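Local structure of endo-beta-N-acetylglucosaminidase F1 (Bacteroides thetaiotaomicron VPI-5482, 6TCV) at residues V36-G41 / G241-L246; L257-E262 / N292-S297. The protein is an endo-beta-N-acetylglucosaminidase that processes high-mannose N-glycans, probably cutting between the two N-acetylglucosamines of the glycan core. The protein carries 2 engineered substitutions. All coordinates share one frame; numbering follows the deposited sequence. Where two conformers were deposited one is given.

Contact 1: V36-G41 / G241-L246; sequences VVELHG and GVKVLL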
ATOM      1  N   VAL A  36       4.990 -10.219   3.603  1.00 18.38           N
ATOM      2  CA  VAL A  36       4.044 -10.528   2.535  1.00 17.27           C
ATOM      3  C   VAL A  36       4.808 -11.004   1.307  1.00 18.31           C
ATOM      4  O   VAL A  36       5.790 -10.367   0.898  1.00 22.89           O
ATOM      5  CB  VAL A  36       3.154  -9.312   2.234  1.00 19.49           C
ATOM      6  CG1 VAL A  36       2.251  -9.603   1.009  1.00 22.39           C
ATOM      7  CG2 VAL A  36       2.356  -8.935   3.501  1.00 21.24           C
ATOM      8  N   VAL A  37       4.427 -12.175   0.784  1.00 18.99           N
ATOM      9  CA  VAL A  37       5.035 -12.776  -0.408  1.00 19.75           C
ATOM     10  C   VAL A  37       3.972 -12.812  -1.480  1.00 19.22           C
ATOM     11  O   VAL A  37       2.970 -13.526  -1.345  1.00 22.25           O
ATOM     12  CB  VAL A  37       5.528 -14.206  -0.128  1.00 20.44           C
ATOM     13  CG1 VAL A  37       6.084 -14.862  -1.377  1.00 23.60           C
ATOM     14  CG2 VAL A  37       6.636 -14.164   0.941  1.00 23.45           C
ATOM     15  N   GLU A  38       4.232 -12.145  -2.592  1.00 20.52           N
ATOM     16  CA  GLU A  38       3.378 -12.224  -3.764  1.00 19.47           C
ATOM     17  C   GLU A  38       4.088 -13.127  -4.766  1.00 21.47           C
ATOM     18  O   GLU A  38       5.158 -12.764  -5.288  1.00 25.82           O
ATOM     19  CB  GLU A  38       3.194 -10.837  -4.375  1.00 24.13           C
ATOM     20  CG  GLU A  38       2.389  -9.978  -3.479  1.00 26.49           C
ATOM     21  CD  GLU A  38       2.222  -8.549  -3.968  1.00 41.28           C
ATOM     22  OE1 GLU A  38       2.337  -8.304  -5.182  1.00 50.16           O
ATOM     23  OE2 GLU A  38       1.908  -7.696  -3.125  1.00 52.36           O
ATOM     24  N   LEU A  39       3.452 -14.231  -5.143  1.00 19.48           N
ATOM     25  CA  LEU A  39       4.039 -15.190  -6.079  1.00 20.57           C
ATOM     26  C   LEU A  39       3.736 -14.741  -7.501  1.00 21.07           C
ATOM     27  O   LEU A  39       2.571 -14.635  -7.890  1.00 20.63           O
ATOM     28  CB  LEU A  39       3.516 -16.608  -5.847  1.00 21.29           C
ATOM     29  CG  LEU A  39       3.859 -17.173  -4.468  1.00 22.38           C
ATOM     30  CD1 LEU A  39       3.140 -18.538  -4.336  1.00 25.96           C
ATOM     31  CD2 LEU A  39       5.362 -17.320  -4.240  1.00 25.69           C
ATOM     32  N   HIS A  40       4.778 -14.418  -8.262  1.00 21.40           N
ATOM     33  CA  HIS A  40       4.606 -14.093  -9.677  1.00 21.93           C
ATOM     34  C   HIS A  40       5.086 -15.223 -10.559  1.00 23.46           C
ATOM     35  O   HIS A  40       4.974 -15.116 -11.781  1.00 25.99           O
ATOM     36  CB  HIS A  40       5.343 -12.791 -10.050  1.00 23.62           C
ATOM     37  CG  HIS A  40       4.917 -11.632  -9.220  1.00 24.22           C
ATOM     38  ND1 HIS A  40       3.749 -10.968  -9.478  1.00 24.65           N
ATOM     39  CD2 HIS A  40       5.459 -11.047  -8.127  1.00 26.79           C
ATOM     40  CE1 HIS A  40       3.555 -10.036  -8.555  1.00 21.93           C
ATOM     41  NE2 HIS A  40       4.614 -10.026  -7.761  1.00 24.23           N
ATOM     42  N   GLY A  41       5.581 -16.297  -9.966  1.00 24.05           N
ATOM     43  CA  GLY A  41       6.064 -17.463 -10.670  1.00 25.63           C
ATOM     44  C   GLY A  41       5.814 -18.668  -9.791  1.00 26.31           C
ATOM     45  O   GLY A  41       5.168 -18.565  -8.738  1.00 26.76           O
ATOM     46  N   GLY A 241      -4.081  -6.743 -11.184  1.00 14.40           N
ATOM     47  CA  GLY A 241      -2.909  -6.700 -10.341  1.00 13.71           C
ATOM     48  C   GLY A 241      -2.628  -5.357  -9.731  1.00 13.53           C
ATOM     49  O   GLY A 241      -1.627  -5.220  -9.016  1.00 16.10           O
ATOM     50  N   VAL A 242      -3.446  -4.344  -9.994  1.00 12.21           N
ATOM     51  CA  VAL A 242      -3.248  -3.023  -9.389  1.00 13.19           C
ATOM     52  C   VAL A 242      -3.742  -3.087  -7.939  1.00 12.65           C
ATOM     53  O   VAL A 242      -4.815  -3.652  -7.657  1.00 14.37           O
ATOM     54  CB  VAL A 242      -4.054  -1.968 -10.164  1.00 13.40           C
ATOM     55  CG1 VAL A 242      -3.955  -0.597  -9.541  1.00 14.37           C
ATOM     56  CG2 VAL A 242      -3.606  -1.897 -11.613  1.00 14.73           C
ATOM     57  N   LYS A 243      -2.985  -2.485  -7.027  0.52 12.12           N
ATOM     58  CA  LYS A 243      -3.424  -2.405  -5.638  0.52 12.63           C
ATOM     59  C   LYS A 243      -4.176  -1.102  -5.426  0.52 13.07           C
ATOM     60  O   LYS A 243      -3.622  -0.015  -5.677  0.52 13.08           O
ATOM     61  CB  LYS A 243      -2.228  -2.469  -4.697  0.52 14.79           C
ATOM     62  CG  LYS A 243      -1.479  -3.783  -4.759  0.52 15.45           C
ATOM     63  CD  LYS A 243      -0.333  -3.799  -3.766  0.52 17.53           C
ATOM     64  CE  LYS A 243       0.230  -5.204  -3.601  0.52 21.69           C
ATOM     65  NZ  LYS A 243       0.743  -5.724  -4.870  0.52 27.39           N
ATOM     66  N   VAL A 244      -5.419  -1.213  -4.926  1.00 11.39           N
ATOM     67  CA  VAL A 244      -6.318  -0.079  -4.749  1.00 11.58           C
ATOM     68  C   VAL A 244      -6.379   0.243  -3.266  1.00 11.15           C
ATOM     69  O   VAL A 244      -6.844  -0.583  -2.468  1.00 12.11           O
ATOM     70  CB  VAL A 244      -7.707  -0.346  -5.320  1.00 11.76           C
ATOM     71  CG1 VAL A 244      -8.629   0.841  -5.028  1.00 13.54           C
ATOM     72  CG2 VAL A 244      -7.636  -0.621  -6.808  1.00 12.97           C
ATOM     73  N   LEU A 245      -5.925   1.432  -2.886  1.00 10.99           N
ATOM     74  CA  LEU A 245      -5.894   1.855  -1.496  1.00 11.41           C
ATOM     75  C   LEU A 245      -6.972   2.894  -1.257  1.00 12.00           C
ATOM     76  O   LEU A 245      -7.240   3.751  -2.102  1.00 12.43           O
ATOM     77  CB  LEU A 245      -4.558   2.492  -1.114  1.00 11.82           C
ATOM     78  CG  LEU A 245      -3.292   1.751  -1.510  1.00 12.61           C
ATOM     79  CD1 LEU A 245      -2.058   2.386  -0.923  1.00 12.55           C
ATOM     80  CD2 LEU A 245      -3.348   0.288  -1.118  1.00 13.75           C
ATOM     81  N   LEU A 246      -7.537   2.881  -0.047  1.00 11.09           N
ATOM     82  CA  LEU A 246      -8.413   3.963   0.384  1.00 12.37           C
ATOM     83  C   LEU A 246      -7.545   5.088   0.931  1.00 11.41           C
ATOM     84  O   LEU A 246      -6.707   4.867   1.815  1.00 12.32           O
ATOM     85  CB  LEU A 246      -9.367   3.464   1.466  1.00 12.74           C
ATOM     86  CG  LEU A 246     -10.461   4.468   1.909  1.00 12.94           C
ATOM     87  CD1 LEU A 246     -11.369   4.835   0.735  1.00 14.07           C
ATOM     88  CD2 LEU A 246     -11.233   3.867   3.077  1.00 15.79           C
TER
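E38 and K243 both place CG anti to the carbonyl carbon (chi1 -69° and -64°), and their side chains then reach for each other from opposite directions. The E38 chain stays extended past CG. K243 is extended too until its last torsion, where a bend (chi4 60°) turns NZ in front of the carboxylate. NZ lies 2.9 Å from E38 OE2 and 3.0 Å from E38 OE1, so the ammonium faces both oxygens at nearly equal distance. The pair forms a salt bridge, but both hydrogen bonds within it are weak. K243 also has a second conformer, so this grip may be made only part of the time. E38 lies on strand 34-39 of the N-terminal domain. K243 opens strand 243-249 of the (beta/alpha)8 barrel, just after G241, the C-prime residue of the Schellman motif that ends helix 235-238. K153 is a second, long and weak ion partner of E38 OE2, and K243 also touches D282. A glutamine in place of E38 would probably leave K243 without its charged mate across the domain boundary. Because both hydrogen bonds are weak, the attraction is probably chiefly electrostatic: one charged pair at a partly open surface, loosely directed.

Contact 2: L257-E262 / N292-S297; sequences LAQLSE and NSPDLS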
ATOM      1  N   LEU A 257      -5.391  12.473  11.794  1.00 13.43           N
ATOM      2  CA  LEU A 257      -4.639  11.234  11.718  1.00 13.51           C
ATOM      3  C   LEU A 257      -3.383  11.241  12.557  1.00 14.79           C
ATOM      4  O   LEU A 257      -2.827  10.157  12.788  1.00 14.72           O
ATOM      5  CB  LEU A 257      -4.284  10.938  10.255  1.00 13.78           C
ATOM      6  CG  LEU A 257      -5.522  10.891   9.352  1.00 13.47           C
ATOM      7  CD1 LEU A 257      -5.090  10.846   7.861  1.00 14.49           C
ATOM      8  CD2 LEU A 257      -6.394   9.677   9.643  1.00 13.55           C
ATOM      9  N   ALA A 258      -2.923  12.401  13.033  1.00 13.90           N
ATOM     10  CA  ALA A 258      -1.748  12.507  13.894  1.00 13.79           C
ATOM     11  C   ALA A 258      -2.144  13.030  15.271  1.00 14.93           C
ATOM     12  O   ALA A 258      -1.284  13.526  16.014  1.00 15.45           O
ATOM     13  CB  ALA A 258      -0.674  13.401  13.255  1.00 15.84           C
ATOM     14  N   GLN A 259      -3.431  12.913  15.675  1.00 14.27           N
ATOM     15  CA  GLN A 259      -3.844  13.430  16.965  1.00 16.05           C
ATOM     16  C   GLN A 259      -4.860  12.535  17.663  1.00 15.29           C
ATOM     17  O   GLN A 259      -5.696  13.028  18.428  1.00 16.86           O
ATOM     18  CB  GLN A 259      -4.357  14.875  16.897  1.00 16.12           C
ATOM     19  CG  GLN A 259      -5.567  15.094  15.986  1.00 16.27           C
ATOM     20  CD  GLN A 259      -5.651  16.500  15.407  1.00 16.60           C
ATOM     21  OE1 GLN A 259      -4.649  17.006  14.892  1.00 16.44           O
ATOM     22  NE2 GLN A 259      -6.804  17.168  15.519  1.00 15.99           N
ATOM     23  N   LEU A 260      -4.796  11.238  17.419  1.00 15.36           N
ATOM     24  CA  LEU A 260      -5.614  10.250  18.146  1.00 15.39           C
ATOM     25  C   LEU A 260      -4.829   9.754  19.346  1.00 15.97           C
ATOM     26  O   LEU A 260      -3.610   9.561  19.249  1.00 17.00           O
ATOM     27  CB  LEU A 260      -5.982   9.099  17.204  1.00 15.41           C
ATOM     28  CG  LEU A 260      -6.706   9.527  15.931  1.00 14.87           C
ATOM     29  CD1 LEU A 260      -7.070   8.349  15.099  1.00 16.26           C
ATOM     30  CD2 LEU A 260      -7.964  10.372  16.213  1.00 19.94           C
ATOM     31  N   SER A 261      -5.543   9.573  20.472  1.00 16.52           N
ATOM     32  CA  SER A 261      -4.962   8.919  21.621  1.00 16.85           C
ATOM     33  C   SER A 261      -4.635   7.473  21.267  1.00 16.39           C
ATOM     34  O   SER A 261      -5.024   6.967  20.216  1.00 16.21           O
ATOM     35  CB  SER A 261      -5.978   8.943  22.767  1.00 17.30           C
ATOM     36  OG  SER A 261      -7.078   8.141  22.369  1.00 17.60           O
ATOM     37  N   GLU A 262      -3.965   6.765  22.173  1.00 17.43           N
ATOM     38  CA  GLU A 262      -3.650   5.380  21.880  1.00 16.82           C
ATOM     39  C   GLU A 262      -4.922   4.571  21.592  1.00 16.35           C
ATOM     40  O   GLU A 262      -4.977   3.820  20.616  1.00 17.12           O
ATOM     41  CB  GLU A 262      -2.848   4.734  23.015  1.00 18.38           C
ATOM     42  CG  GLU A 262      -2.542   3.292  22.703  1.00 21.42           C
ATOM     43  CD  GLU A 262      -1.467   2.671  23.574  1.00 28.70           C
ATOM     44  OE1 GLU A 262      -0.954   3.373  24.467  1.00 32.83           O
ATOM     45  OE2 GLU A 262      -1.190   1.461  23.357  1.00 31.69           O
ATOM     46  N   ASN A 292      -8.341  20.443  12.432  1.00 16.79           N
ATOM     47  CA  ASN A 292      -8.260  21.555  13.367  1.00 16.22           C
ATOM     48  C   ASN A 292      -7.630  21.082  14.661  1.00 18.19           C
ATOM     49  O   ASN A 292      -7.312  19.901  14.818  1.00 18.79           O
ATOM     50  CB  ASN A 292      -9.639  22.190  13.586  1.00 18.43           C
ATOM     51  CG  ASN A 292     -10.235  22.753  12.319  1.00 21.40           C
ATOM     52  OD1 ASN A 292      -9.498  23.114  11.391  1.00 22.28           O
ATOM     53  ND2 ASN A 292     -11.526  22.920  12.302  1.00 21.20           N
ATOM     54  N   SER A 293      -7.498  21.969  15.631  1.00 19.40           N
ATOM     55  CA  SER A 293      -6.848  21.600  16.867  1.00 18.63           C
ATOM     56  C   SER A 293      -7.723  20.601  17.619  1.00 19.29           C
ATOM     57  O   SER A 293      -8.955  20.723  17.635  1.00 19.68           O
ATOM     58  CB  SER A 293      -6.654  22.840  17.729  1.00 21.18           C
ATOM     59  OG  SER A 293      -5.583  23.597  17.192  1.00 28.00           O
ATOM     60  N   PRO A 294      -7.135  19.617  18.268  1.00 18.43           N
ATOM     61  CA  PRO A 294      -7.955  18.635  18.974  1.00 17.82           C
ATOM     62  C   PRO A 294      -8.542  19.187  20.263  1.00 20.75           C
ATOM     63  O   PRO A 294      -8.022  20.120  20.870  1.00 21.28           O
ATOM     64  CB  PRO A 294      -6.957  17.507  19.259  1.00 18.83           C
ATOM     65  CG  PRO A 294      -5.604  18.189  19.322  1.00 21.48           C
ATOM     66  CD  PRO A 294      -5.695  19.280  18.273  1.00 19.51           C
ATOM     67  N   ASP A 295      -9.640  18.573  20.702  1.00 19.79           N
ATOM     68  CA  ASP A 295     -10.162  18.763  22.056  1.00 19.59           C
ATOM     69  C   ASP A 295      -9.421  17.799  22.966  1.00 19.99           C
ATOM     70  O   ASP A 295      -9.663  16.594  22.935  1.00 20.21           O
ATOM     71  CB  ASP A 295     -11.674  18.515  22.063  1.00 20.95           C
ATOM     72  CG  ASP A 295     -12.261  18.591  23.434  1.00 26.77           C
ATOM     73  OD1 ASP A 295     -11.535  18.929  24.377  1.00 22.53           O
ATOM     74  OD2 ASP A 295     -13.474  18.357  23.563  1.00 28.90           O
ATOM     75  N   LEU A 296      -8.468  18.327  23.744  1.00 20.24           N
ATOM     76  CA  LEU A 296      -7.618  17.492  24.588  1.00 22.15           C
ATOM     77  C   LEU A 296      -8.372  16.831  25.725  1.00 22.04           C
ATOM     78  O   LEU A 296      -7.839  15.893  26.316  1.00 26.37           O
ATOM     79  CB  LEU A 296      -6.397  18.294  25.101  1.00 22.68           C
ATOM     80  CG  LEU A 296      -5.531  18.822  23.963  1.00 21.28           C
ATOM     81  CD1 LEU A 296      -4.452  19.723  24.562  1.00 25.55           C
ATOM     82  CD2 LEU A 296      -4.848  17.760  23.165  1.00 22.53           C
ATOM     83  N   SER A 297      -9.598  17.272  26.019  1.00 23.33           N
ATOM     84  CA  SER A 297     -10.453  16.631  27.003  1.00 24.28           C
ATOM     85  C   SER A 297     -11.151  15.385  26.461  1.00 22.90           C
ATOM     86  O   SER A 297     -11.731  14.613  27.243  1.00 25.45           O
ATOM     87  CB  SER A 297     -11.603  17.582  27.437  1.00 25.26           C
ATOM     88  OG  SER A 297     -12.604  17.798  26.442  1.00 32.51           O
TER
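Two loops of the (beta/alpha)8 barrel meet where Q259 touches N292 and P294; they follow strands 243-249 and 283-287. The amide of Q259 does the touching. Its NE2 donates to N292 O at 2.9 Å, and the bond is straight, with an N-H...O angle of 167°. The carbonyl oxygen lies almost in the amide plane of Q259 and is met nearly head-on (C=O...N 172°). CG of Q259 sits between the backbone N and the carbonyl carbon (chi1 60°), and from there the extended chain carries the amide across to the second loop. P294 covers one side of that amide. Its CD is 3.6 Å and its CB 3.8 Å from Q259 NE2, and both stand above the amide plane. These loops leave the C-terminal ends of the barrel strands, the end that bears the active site in this fold. NE2 also donates to I254 O, so two backbone carbonyls hold the amide and should restrict its rotation. Further along, D295 OD1 accepts from S297 N at 3.0 Å, which makes an Asx turn, and S297 OG adds a second hydrogen bond at 2.6 Å, from the same face of the carboxylate. On the other loop, S261 is the N-cap of helix 262-278: its OG caps G264 N.

In the fold
Strand 243-249 connects the two contacts. Contact 1 lies at its start, while the loop that follows its end supplies residues 257-262 of contact 2. The centres are 33 Å apart and the nearest atoms about 9 Å, without touching. Contact 1 is near the middle of the chain, about 9 Å from its centre, and bridges the N-terminal domain to the barrel. Contact 2 is peripheral, about 25 Å from that centre, and joins two barrel loops. It is the one close to the bound glycan: the side chain of N292 comes within about 6 Å of a mannose. Contact 1 belongs to the opposite end of the barrel strands.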